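Local structure of putative sarcosine dimethylglycine methyltransferase (Galdieria sulphuraria, 2O57) at residues A[82-87]-A[104-109]; A[89-94]-A[108-113]; A[139-144]-A[158-163]; A[183-188]-A[289-294]. The protein probably transfers a methyl group from S-adenosylmethionine to sarcosine or dimethylglycine. All coordinates share one frame; numbering follows the deposited sequence.

Contact 1 of 4, residues A[82-87]-A[104-109]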
# COMPACT_ATOMS: atom_id res chain seq x y z
N ARG A 82 0.92 16.60 18.25
CA ARG A 82 1.25 16.49 19.67
C ARG A 82 -0.03 16.53 20.48
O ARG A 82 -0.92 17.33 20.19
CB ARG A 82 2.14 17.66 20.12
CG ARG A 82 3.43 17.79 19.33
CD ARG A 82 4.50 18.55 20.13
NE ARG A 82 5.10 17.70 21.16
CZ ARG A 82 5.88 16.64 20.90
NH1 ARG A 82 6.16 16.28 19.65
NH2 ARG A 82 6.38 15.93 21.91
N GLN A 83 -0.12 15.65 21.47
CA GLN A 83 -1.31 15.53 22.33
C GLN A 83 -2.62 15.00 21.66
O GLN A 83 -3.66 14.91 22.33
CB GLN A 83 -1.57 16.84 23.10
CG GLN A 83 -0.40 17.26 24.02
CD GLN A 83 -0.78 18.43 24.92
OE1 GLN A 83 -0.66 18.35 26.15
NE2 GLN A 83 -1.24 19.53 24.32
N ALA A 84 -2.56 14.61 20.38
CA ALA A 84 -3.68 13.88 19.77
C ALA A 84 -3.85 12.58 20.54
O ALA A 84 -2.89 12.01 21.06
CB ALA A 84 -3.42 13.58 18.25
N LYS A 85 -5.07 12.10 20.61
CA LYS A 85 -5.36 10.92 21.40
C LYS A 85 -5.71 9.74 20.50
O LYS A 85 -6.65 9.82 19.68
CB LYS A 85 -6.54 11.21 22.36
CG LYS A 85 -6.66 10.21 23.47
CD LYS A 85 -6.12 10.78 24.75
CE LYS A 85 -6.32 9.77 25.89
NZ LYS A 85 -7.79 9.56 26.18
N GLY A 86 -4.95 8.67 20.65
CA GLY A 86 -5.19 7.48 19.87
C GLY A 86 -5.49 6.30 20.74
O GLY A 86 -5.18 6.30 21.95
N LEU A 87 -6.11 5.32 20.10
CA LEU A 87 -6.51 4.06 20.68
C LEU A 87 -5.79 2.93 19.95
O LEU A 87 -5.87 2.82 18.69
CB LEU A 87 -8.03 3.92 20.56
CG LEU A 87 -8.61 2.57 20.97
CD1 LEU A 87 -8.32 2.27 22.49
CD2 LEU A 87 -10.08 2.44 20.59
N PHE A 104 5.85 11.04 17.91
CA PHE A 104 4.86 12.12 17.66
C PHE A 104 4.40 12.90 18.90
O PHE A 104 3.78 13.95 18.78
CB PHE A 104 3.63 11.52 16.93
CG PHE A 104 3.95 10.96 15.59
CD1 PHE A 104 4.06 11.80 14.47
CD2 PHE A 104 4.18 9.58 15.43
CE1 PHE A 104 4.38 11.28 13.22
CE2 PHE A 104 4.49 9.03 14.17
CZ PHE A 104 4.61 9.88 13.06
N GLY A 105 4.69 12.40 20.10
CA GLY A 105 4.19 13.04 21.31
C GLY A 105 2.67 13.01 21.45
O GLY A 105 2.08 13.87 22.11
N VAL A 106 2.02 12.03 20.82
CA VAL A 106 0.60 11.75 21.04
C VAL A 106 0.43 11.04 22.39
O VAL A 106 1.40 10.62 23.04
CB VAL A 106 0.02 10.79 19.92
CG1 VAL A 106 -0.07 11.48 18.56
CG2 VAL A 106 0.85 9.48 19.83
N SER A 107 -0.83 10.86 22.79
CA SER A 107 -1.19 9.99 23.90
C SER A 107 -1.92 8.76 23.35
O SER A 107 -2.71 8.86 22.41
CB SER A 107 -2.11 10.75 24.85
OG SER A 107 -1.40 11.86 25.43
N ILE A 108 -1.65 7.60 23.94
CA ILE A 108 -2.23 6.34 23.45
C ILE A 108 -2.92 5.59 24.59
O ILE A 108 -2.31 5.34 25.63
CB ILE A 108 -1.15 5.39 22.86
CG1 ILE A 108 -0.36 6.05 21.70
CG2 ILE A 108 -1.76 4.05 22.41
CD1 ILE A 108 -1.12 6.13 20.41
N ASP A 109 -4.18 5.18 24.36
CA ASP A 109 -4.82 4.20 25.23
C ASP A 109 -4.70 2.85 24.54
O ASP A 109 -5.12 2.70 23.39
CB ASP A 109 -6.29 4.52 25.45
CG ASP A 109 -6.51 5.80 26.24
OD1 ASP A 109 -5.62 6.23 26.98
OD2 ASP A 109 -7.60 6.35 26.14
O HOH W 1 -3.52 13.96 25.10
O HOH W 2 -6.77 8.13 28.65

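Contact 2 of 4, residues A[89-94]-A[108-113]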
# COMPACT_ATOMS: atom_id res chain seq x y z
N LEU A 89 -5.81 -0.83 19.33
CA LEU A 89 -6.64 -2.02 19.45
C LEU A 89 -5.78 -3.27 19.24
O LEU A 89 -5.28 -3.53 18.13
CB LEU A 89 -7.82 -1.96 18.46
CG LEU A 89 -8.94 -0.95 18.73
CD1 LEU A 89 -9.97 -1.02 17.63
CD2 LEU A 89 -9.66 -1.27 20.07
N GLY A 90 -5.55 -4.02 20.30
CA GLY A 90 -4.73 -5.22 20.23
C GLY A 90 -3.29 -4.85 20.49
O GLY A 90 -2.38 -5.29 19.80
N ALA A 91 -3.07 -4.02 21.51
CA ALA A 91 -1.77 -3.39 21.72
C ALA A 91 -0.57 -4.31 22.11
O ALA A 91 0.57 -3.87 22.09
CB ALA A 91 -1.95 -2.26 22.73
N GLY A 92 -0.84 -5.54 22.54
CA GLY A 92 0.20 -6.50 22.94
C GLY A 92 0.96 -5.94 24.11
O GLY A 92 0.36 -5.51 25.10
N TYR A 93 2.28 -5.91 24.01
CA TYR A 93 3.14 -5.38 25.05
C TYR A 93 3.32 -3.88 25.00
O TYR A 93 4.02 -3.33 25.86
CB TYR A 93 4.51 -6.07 25.06
CG TYR A 93 4.42 -7.55 25.35
CD1 TYR A 93 4.15 -8.00 26.65
CD2 TYR A 93 4.58 -8.50 24.33
CE1 TYR A 93 4.04 -9.37 26.93
CE2 TYR A 93 4.47 -9.89 24.60
CZ TYR A 93 4.21 -10.31 25.91
OH TYR A 93 4.10 -11.64 26.24
N GLY A 94 2.69 -3.24 24.02
CA GLY A 94 2.64 -1.79 23.97
C GLY A 94 3.74 -1.18 23.13
O GLY A 94 3.98 0.01 23.20
N ILE A 108 -1.65 7.60 23.94
CA ILE A 108 -2.23 6.34 23.45
C ILE A 108 -2.92 5.59 24.59
O ILE A 108 -2.31 5.34 25.63
CB ILE A 108 -1.15 5.39 22.86
CG1 ILE A 108 -0.36 6.05 21.70
CG2 ILE A 108 -1.76 4.05 22.41
CD1 ILE A 108 -1.12 6.13 20.41
N ASP A 109 -4.18 5.18 24.36
CA ASP A 109 -4.82 4.20 25.23
C ASP A 109 -4.70 2.85 24.54
O ASP A 109 -5.12 2.70 23.39
CB ASP A 109 -6.29 4.52 25.45
CG ASP A 109 -6.51 5.80 26.24
OD1 ASP A 109 -5.62 6.23 26.98
OD2 ASP A 109 -7.60 6.35 26.14
N CYS A 110 -4.18 1.85 25.26
CA CYS A 110 -4.05 0.50 24.72
C CYS A 110 -5.24 -0.31 25.20
O CYS A 110 -5.61 -0.24 26.39
CB CYS A 110 -2.73 -0.14 25.20
SG CYS A 110 -1.25 0.64 24.65
N LEU A 111 -5.87 -1.05 24.29
CA LEU A 111 -6.92 -1.99 24.66
C LEU A 111 -6.46 -3.37 24.29
O LEU A 111 -6.10 -3.62 23.13
CB LEU A 111 -8.27 -1.67 24.00
CG LEU A 111 -9.45 -2.51 24.49
CD1 LEU A 111 -9.77 -2.18 25.94
CD2 LEU A 111 -10.67 -2.20 23.60
N ASN A 112 -6.44 -4.28 25.25
CA ASN A 112 -5.88 -5.59 24.98
C ASN A 112 -6.57 -6.61 25.88
O ASN A 112 -6.87 -6.30 27.05
CB ASN A 112 -4.38 -5.53 25.27
CG ASN A 112 -3.59 -6.65 24.64
OD1 ASN A 112 -3.62 -6.84 23.41
ND2 ASN A 112 -2.80 -7.35 25.45
N ILE A 113 -6.78 -7.81 25.35
CA ILE A 113 -7.51 -8.87 26.04
C ILE A 113 -6.63 -9.71 26.96
O ILE A 113 -7.15 -10.42 27.79
CB ILE A 113 -8.32 -9.79 25.04
CG1 ILE A 113 -9.47 -10.52 25.74
CG2 ILE A 113 -7.40 -10.77 24.28
CD1 ILE A 113 -10.66 -9.63 26.20

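Contact 3 of 4, residues A[139-144]-A[158-163]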
# COMPACT_ATOMS: atom_id res chain seq x y z
N GLY A 139 -9.89 -5.25 27.78
CA GLY A 139 -11.21 -5.39 27.21
C GLY A 139 -11.24 -5.90 25.79
O GLY A 139 -10.22 -6.34 25.22
N SER A 140 -12.45 -5.82 25.23
CA SER A 140 -12.81 -6.42 23.96
C SER A 140 -13.10 -5.33 22.93
O SER A 140 -13.66 -4.29 23.31
CB SER A 140 -14.08 -7.24 24.20
OG SER A 140 -14.70 -7.59 22.98
N PHE A 141 -12.77 -5.57 21.65
CA PHE A 141 -13.11 -4.64 20.56
C PHE A 141 -14.61 -4.58 20.32
O PHE A 141 -15.07 -3.67 19.64
CB PHE A 141 -12.51 -5.04 19.20
CG PHE A 141 -11.04 -5.36 19.21
CD1 PHE A 141 -10.22 -5.03 20.29
CD2 PHE A 141 -10.47 -5.97 18.08
CE1 PHE A 141 -8.86 -5.31 20.27
CE2 PHE A 141 -9.12 -6.27 18.05
CZ PHE A 141 -8.30 -5.95 19.15
N LEU A 142 -15.35 -5.58 20.83
CA LEU A 142 -16.81 -5.61 20.69
C LEU A 142 -17.47 -4.67 21.71
O LEU A 142 -18.62 -4.29 21.56
CB LEU A 142 -17.33 -7.04 20.84
CG LEU A 142 -16.70 -8.06 19.88
CD1 LEU A 142 -17.27 -9.49 20.07
CD2 LEU A 142 -16.85 -7.61 18.45
N GLU A 143 -16.71 -4.26 22.73
CA GLU A 143 -17.21 -3.37 23.75
C GLU A 143 -16.09 -2.46 24.26
O GLU A 143 -15.60 -2.60 25.39
CB GLU A 143 -17.82 -4.19 24.89
CG GLU A 143 -18.96 -3.50 25.62
CD GLU A 143 -19.57 -4.37 26.71
OE1 GLU A 143 -19.47 -3.98 27.90
OE2 GLU A 143 -20.13 -5.46 26.38
N ILE A 144 -15.69 -1.52 23.41
CA ILE A 144 -14.57 -0.66 23.76
C ILE A 144 -15.01 0.16 24.98
O ILE A 144 -16.04 0.84 24.92
CB ILE A 144 -14.13 0.22 22.57
CG1 ILE A 144 -13.75 -0.67 21.35
CG2 ILE A 144 -13.01 1.14 23.00
CD1 ILE A 144 -13.36 0.14 20.04
N ASP A 158 -2.66 -6.29 13.01
CA ASP A 158 -2.84 -7.76 12.94
C ASP A 158 -3.72 -8.31 14.06
O ASP A 158 -3.61 -9.47 14.42
CB ASP A 158 -1.46 -8.47 12.94
CG ASP A 158 -0.57 -8.00 11.77
OD1 ASP A 158 -1.09 -7.33 10.83
OD2 ASP A 158 0.64 -8.32 11.81
N ALA A 159 -4.61 -7.47 14.58
CA ALA A 159 -5.48 -7.88 15.69
C ALA A 159 -6.87 -8.34 15.26
O ALA A 159 -7.51 -9.13 15.96
CB ALA A 159 -5.60 -6.74 16.67
N PHE A 160 -7.40 -7.77 14.17
CA PHE A 160 -8.80 -8.02 13.74
C PHE A 160 -8.96 -9.47 13.26
O PHE A 160 -10.05 -10.03 13.34
CB PHE A 160 -9.20 -7.07 12.59
CG PHE A 160 -9.54 -5.63 13.00
CD1 PHE A 160 -9.12 -5.06 14.22
CD2 PHE A 160 -10.31 -4.85 12.14
CE1 PHE A 160 -9.45 -3.72 14.54
CE2 PHE A 160 -10.64 -3.54 12.45
CZ PHE A 160 -10.21 -2.97 13.67
N LEU A 161 -7.85 -10.08 12.80
CA LEU A 161 -7.82 -11.48 12.35
C LEU A 161 -8.62 -12.42 13.26
O LEU A 161 -9.40 -13.25 12.78
CB LEU A 161 -6.36 -12.00 12.21
CG LEU A 161 -6.12 -13.49 11.88
CD1 LEU A 161 -6.66 -13.81 10.51
CD2 LEU A 161 -4.65 -13.85 11.91
N HIS A 162 -8.43 -12.29 14.57
CA HIS A 162 -8.99 -13.20 15.55
C HIS A 162 -10.39 -12.83 16.04
O HIS A 162 -11.10 -13.63 16.70
CB HIS A 162 -8.03 -13.30 16.73
CG HIS A 162 -6.63 -13.65 16.32
ND1 HIS A 162 -6.30 -14.87 15.77
CD2 HIS A 162 -5.48 -12.93 16.34
CE1 HIS A 162 -5.01 -14.90 15.50
NE2 HIS A 162 -4.49 -13.73 15.83
N SER A 163 -10.81 -11.61 15.72
CA SER A 163 -12.08 -11.12 16.17
C SER A 163 -13.22 -11.75 15.39
O SER A 163 -13.24 -11.69 14.15
CB SER A 163 -12.13 -9.61 16.01
OG SER A 163 -13.10 -9.07 16.86

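Contact 4 of 4, residues A[183-188]-A[289-294]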
# COMPACT_ATOMS: atom_id res chain seq x y z
N MSE A 183 -8.55 5.90 11.11
CA MSE A 183 -8.11 4.60 11.61
C MSE A 183 -7.13 3.96 10.65
O MSE A 183 -7.43 3.83 9.45
CB MSE A 183 -9.30 3.67 11.81
CG MSE A 183 -8.85 2.24 12.16
SE MSE A 183 -10.18 1.13 13.04
CE MSE A 183 -11.32 0.79 11.60
N ALA A 184 -6.01 3.49 11.18
CA ALA A 184 -5.04 2.73 10.38
C ALA A 184 -4.97 1.29 10.90
O ALA A 184 -4.71 1.07 12.09
CB ALA A 184 -3.64 3.40 10.41
N ILE A 185 -5.22 0.32 10.01
CA ILE A 185 -5.18 -1.10 10.40
C ILE A 185 -4.32 -1.90 9.47
O ILE A 185 -4.11 -1.51 8.29
CB ILE A 185 -6.58 -1.77 10.49
CG1 ILE A 185 -7.24 -1.92 9.09
CG2 ILE A 185 -7.47 -1.01 11.45
CD1 ILE A 185 -8.49 -2.83 9.11
N THR A 186 -3.80 -3.01 9.99
CA THR A 186 -3.16 -4.05 9.18
C THR A 186 -3.75 -5.39 9.64
O THR A 186 -4.18 -5.51 10.79
CB THR A 186 -1.57 -4.09 9.28
OG1 THR A 186 -1.10 -4.55 10.57
CG2 THR A 186 -0.91 -2.79 8.84
N ASP A 187 -3.82 -6.38 8.76
CA ASP A 187 -4.35 -7.68 9.14
C ASP A 187 -3.94 -8.72 8.13
O ASP A 187 -4.09 -8.52 6.91
CB ASP A 187 -5.89 -7.59 9.18
CG ASP A 187 -6.53 -8.45 10.30
OD1 ASP A 187 -5.89 -8.69 11.34
OD2 ASP A 187 -7.71 -8.85 10.12
N PRO A 188 -3.47 -9.88 8.60
CA PRO A 188 -3.41 -11.00 7.66
C PRO A 188 -4.84 -11.26 7.20
O PRO A 188 -5.80 -11.11 8.01
CB PRO A 188 -2.92 -12.16 8.52
CG PRO A 188 -2.19 -11.50 9.72
CD PRO A 188 -3.03 -10.26 9.97
N MSE A 289 -5.06 -0.82 5.62
CA MSE A 289 -6.09 0.14 5.24
C MSE A 289 -6.11 1.38 6.12
O MSE A 289 -5.80 1.30 7.29
CB MSE A 289 -7.48 -0.48 5.30
CG MSE A 289 -7.55 -1.92 4.80
SE MSE A 289 -9.22 -2.83 5.04
CE MSE A 289 -10.34 -1.88 3.71
N LEU A 290 -6.53 2.50 5.55
CA LEU A 290 -6.81 3.69 6.34
C LEU A 290 -8.22 4.15 6.03
O LEU A 290 -8.67 4.13 4.86
CB LEU A 290 -5.83 4.81 6.07
CG LEU A 290 -4.51 4.76 6.85
CD1 LEU A 290 -3.51 3.76 6.12
CD2 LEU A 290 -4.02 6.16 6.78
N PHE A 291 -8.91 4.54 7.09
CA PHE A 291 -10.29 4.99 6.99
C PHE A 291 -10.40 6.35 7.63
O PHE A 291 -9.58 6.69 8.49
CB PHE A 291 -11.23 4.07 7.78
CG PHE A 291 -11.14 2.61 7.41
CD1 PHE A 291 -11.88 2.10 6.36
CD2 PHE A 291 -10.34 1.75 8.16
CE1 PHE A 291 -11.83 0.73 6.04
CE2 PHE A 291 -10.29 0.38 7.86
CZ PHE A 291 -11.03 -0.12 6.79
N ARG A 292 -11.40 7.12 7.23
CA ARG A 292 -11.74 8.31 7.98
C ARG A 292 -13.23 8.29 8.34
O ARG A 292 -14.06 7.86 7.54
CB ARG A 292 -11.38 9.59 7.21
CG ARG A 292 -11.59 10.87 8.02
CD ARG A 292 -11.33 12.17 7.25
NE ARG A 292 -9.95 12.39 6.83
CZ ARG A 292 -8.96 12.91 7.57
NH1 ARG A 292 -9.12 13.25 8.87
NH2 ARG A 292 -7.78 13.08 6.99
N LYS A 293 -13.56 8.74 9.54
CA LYS A 293 -14.95 8.90 9.95
C LYS A 293 -15.58 10.17 9.29
O LYS A 293 -15.56 11.27 9.86
CB LYS A 293 -15.08 8.98 11.47
CG LYS A 293 -16.53 9.01 11.95
CD LYS A 293 -16.62 8.83 13.49
CE LYS A 293 -18.02 9.15 14.02
NZ LYS A 293 -18.08 8.96 15.52
N SER A 294 -16.09 9.98 8.08
CA SER A 294 -16.73 11.03 7.27
C SER A 294 -17.46 10.33 6.14
O SER A 294 -17.11 9.19 5.77
CB SER A 294 -15.70 12.03 6.67
OG SER A 294 -14.76 11.34 5.86

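Contact 1 of 4, residues A[82-87]-A[104-109]
The first beta-alpha-beta unit of the methyltransferase sheet meets here: K85, G86 and L87 of strand 85-89 pair in parallel with S107, I108 and D109 of strand 107-112, after the chain has come back through helix 95-104. The backbone ladder is regular, with S107 N giving to A84 O at 2.9 Å, G86 N to S107 O at 2.9 Å and D109 N to G86 O at 2.8 Å. Just upstream, Q83 N bonds to G105 O at 2.9 Å. G105 leaves the helix with positive phi, and one face of the R82 guanidinium lies over its CA, which is 3.7 Å from R82 NH2. On the face shared by K85, S107 and D109, the lysine chain starts with CG anti to the backbone N (chi1 -163°) and bends at chi2 and chi4. K85 CD passes S107 CB at 4.0 Å, and K85 NZ forms a salt bridge to D109 OD2 at 3.2 Å, on the syn side but 32° out of the carboxylate plane. A water links NZ to D109 OD1. T135 and Y151 also bond to this carboxylate, so several groups fix its rotation. On the other face I108 packs on A97 and L100 of the connecting helix, and G86 has no side chain to crowd it. This is the beta-alpha-beta crossover of Rossmann-like methyltransferases.

Contact 2 of 4, residues A[89-94]-A[108-113]
L89 runs beside L111, and the two branches L89 CD2 and L111 CD2 meet at 3.8 Å. Beyond this pair the chain turns off the sheet, and A91 presses its methyl on C110: A91 CB is 3.3 Å from C110 CB, a tight contact, and 3.5 Å from C110 SG. L111 O takes G90 N at 2.9 Å and a second, weak bond from A91 N at 3.5 Å. The loop carries G90, G92 and G94 and fits the glycine-rich loop that follows the first strand of Rossmann-like methyltransferases, which in relatives binds S-adenosylmethionine. N112 reaches up into it with CG anti to the backbone N (chi1 -162°). Its OD1 accepts from G92 N at 3.2 Å, the donor standing 74° out of the amide plane, while ND2 bonds to Q117 OE1. An alanine here would probably leave G92 N and Q117 OE1 without these partners, and the loop less firmly fixed at G92. Further on, A91 to G94 form a type II' turn closed by G94 N to A91 O at 2.9 Å, and G94 is the N-cap of helix 95-104.

Contact 3 of 4, residues A[139-144]-A[158-163]
F141 carries this contact, reaching from the loop after strand 134-138 to A159, F160 and S163 in the loop after strand 151-157. Both loops leave the C-terminal ends of parallel strands in the Rossmann-like sheet, the end at which class I methyltransferases generally hold cofactor and substrate. In F141, CG anti to the carbonyl carbon (chi1 -50°) starts the side chain toward the other loop. There the methyl of A159 sits at the ring edge, near its plane, with A159 CB at 3.8 Å from F141 CZ and equally close to CE2. F160 crosses it obliquely: F160 CD1 lies 4.0 Å from F141 CE2, and the planes are turned 52° against each other. Both phenylalanines also rest on L89 of strand 85-89, which ties the two loops to the middle of the sheet. S163 OG only comes alongside, 4.2 Å from F141 CD2 and 4.3 Å from L142 CD2. S163 N bonds to F160 O at 3.0 Å within its own loop. On the other side, F141 and L142 are the middle residues of a type I turn from S140 to E143. That turn is reinforced by an ST turn, in which S140 OG accepts a hydrogen bond from L142 N at 3.0 Å.

Contact 4 of 4, residues A[183-188]-A[289-294]
M183, A184 and I185 of strand 181-190 pair antiparallel with F291, L290 and M289 of strand 284-293, the segment axes running at 155°. The sheet order 3-2-1-4-5-7-6, with the seventh strand reversed beside the fifth, is the class I methyltransferase signature, and this contact is its 5-7 junction. Four backbone bonds hold it, all 2.9 Å long: M183 N to F291 O, F291 N to M183 O, I185 N to M289 O and M289 N to I185 O. M183 and F291 form one hydrogen-bonded pair, I185 and M289 the next, with A184 and L290 a non-hydrogen-bonded pair between them. There a CA-H...O contact adds to the ladder, L290 CA lying 3.2 Å from M183 O.

Apolar contacts fill both faces. On one, A184 CB meets L290 CG at 3.9 Å, with L70 and L74 of helix 59-76 over the alanine. On the other, the selenomethionines M183 and M289 flank I185 and F291, and Y217 of helix 214-223 touches I185 and M289. I185 has CG1 between the backbone N and the carbonyl carbon (chi1 68°), which puts I185 CG1 4.0 Å from F291 CE2. I185 CD1 approaches the ring edge in plane, 3.9 Å from F291 CE2, and is 4.1 Å from M289 SE. An alanine at I185 would probably open a gap beside F291 and M289, leaving the ring edge and the selenium without this neighbour. M183 lies alongside F291, its CE 3.7 Å from F291 CD2.

From the N terminus, contact 1 opens at 82-87 and contact 2 at 89-94; both close on strand 107-112, sharing I108 and D109, so the two loops cross around helix 95-104. Contact 3 follows in series, its loop enclosing strand 151-157. Contact 4 comes last and closes a loop of 100 residues, bringing the C-terminal strand back to strand 181-190. L87 of contact 1 packs on L111 of contact 2 and I144 of contact 3. Contact 2 touches contact 3 through a probable hydrogen bond from G139 N to N112 O. Contact 3 reaches contact 4 where D158 OD1 meets T186 OG1 and L161 N meets D187 OD1. Contacts 1 and 4 lie in the same sheet, their centres about 17 Å apart.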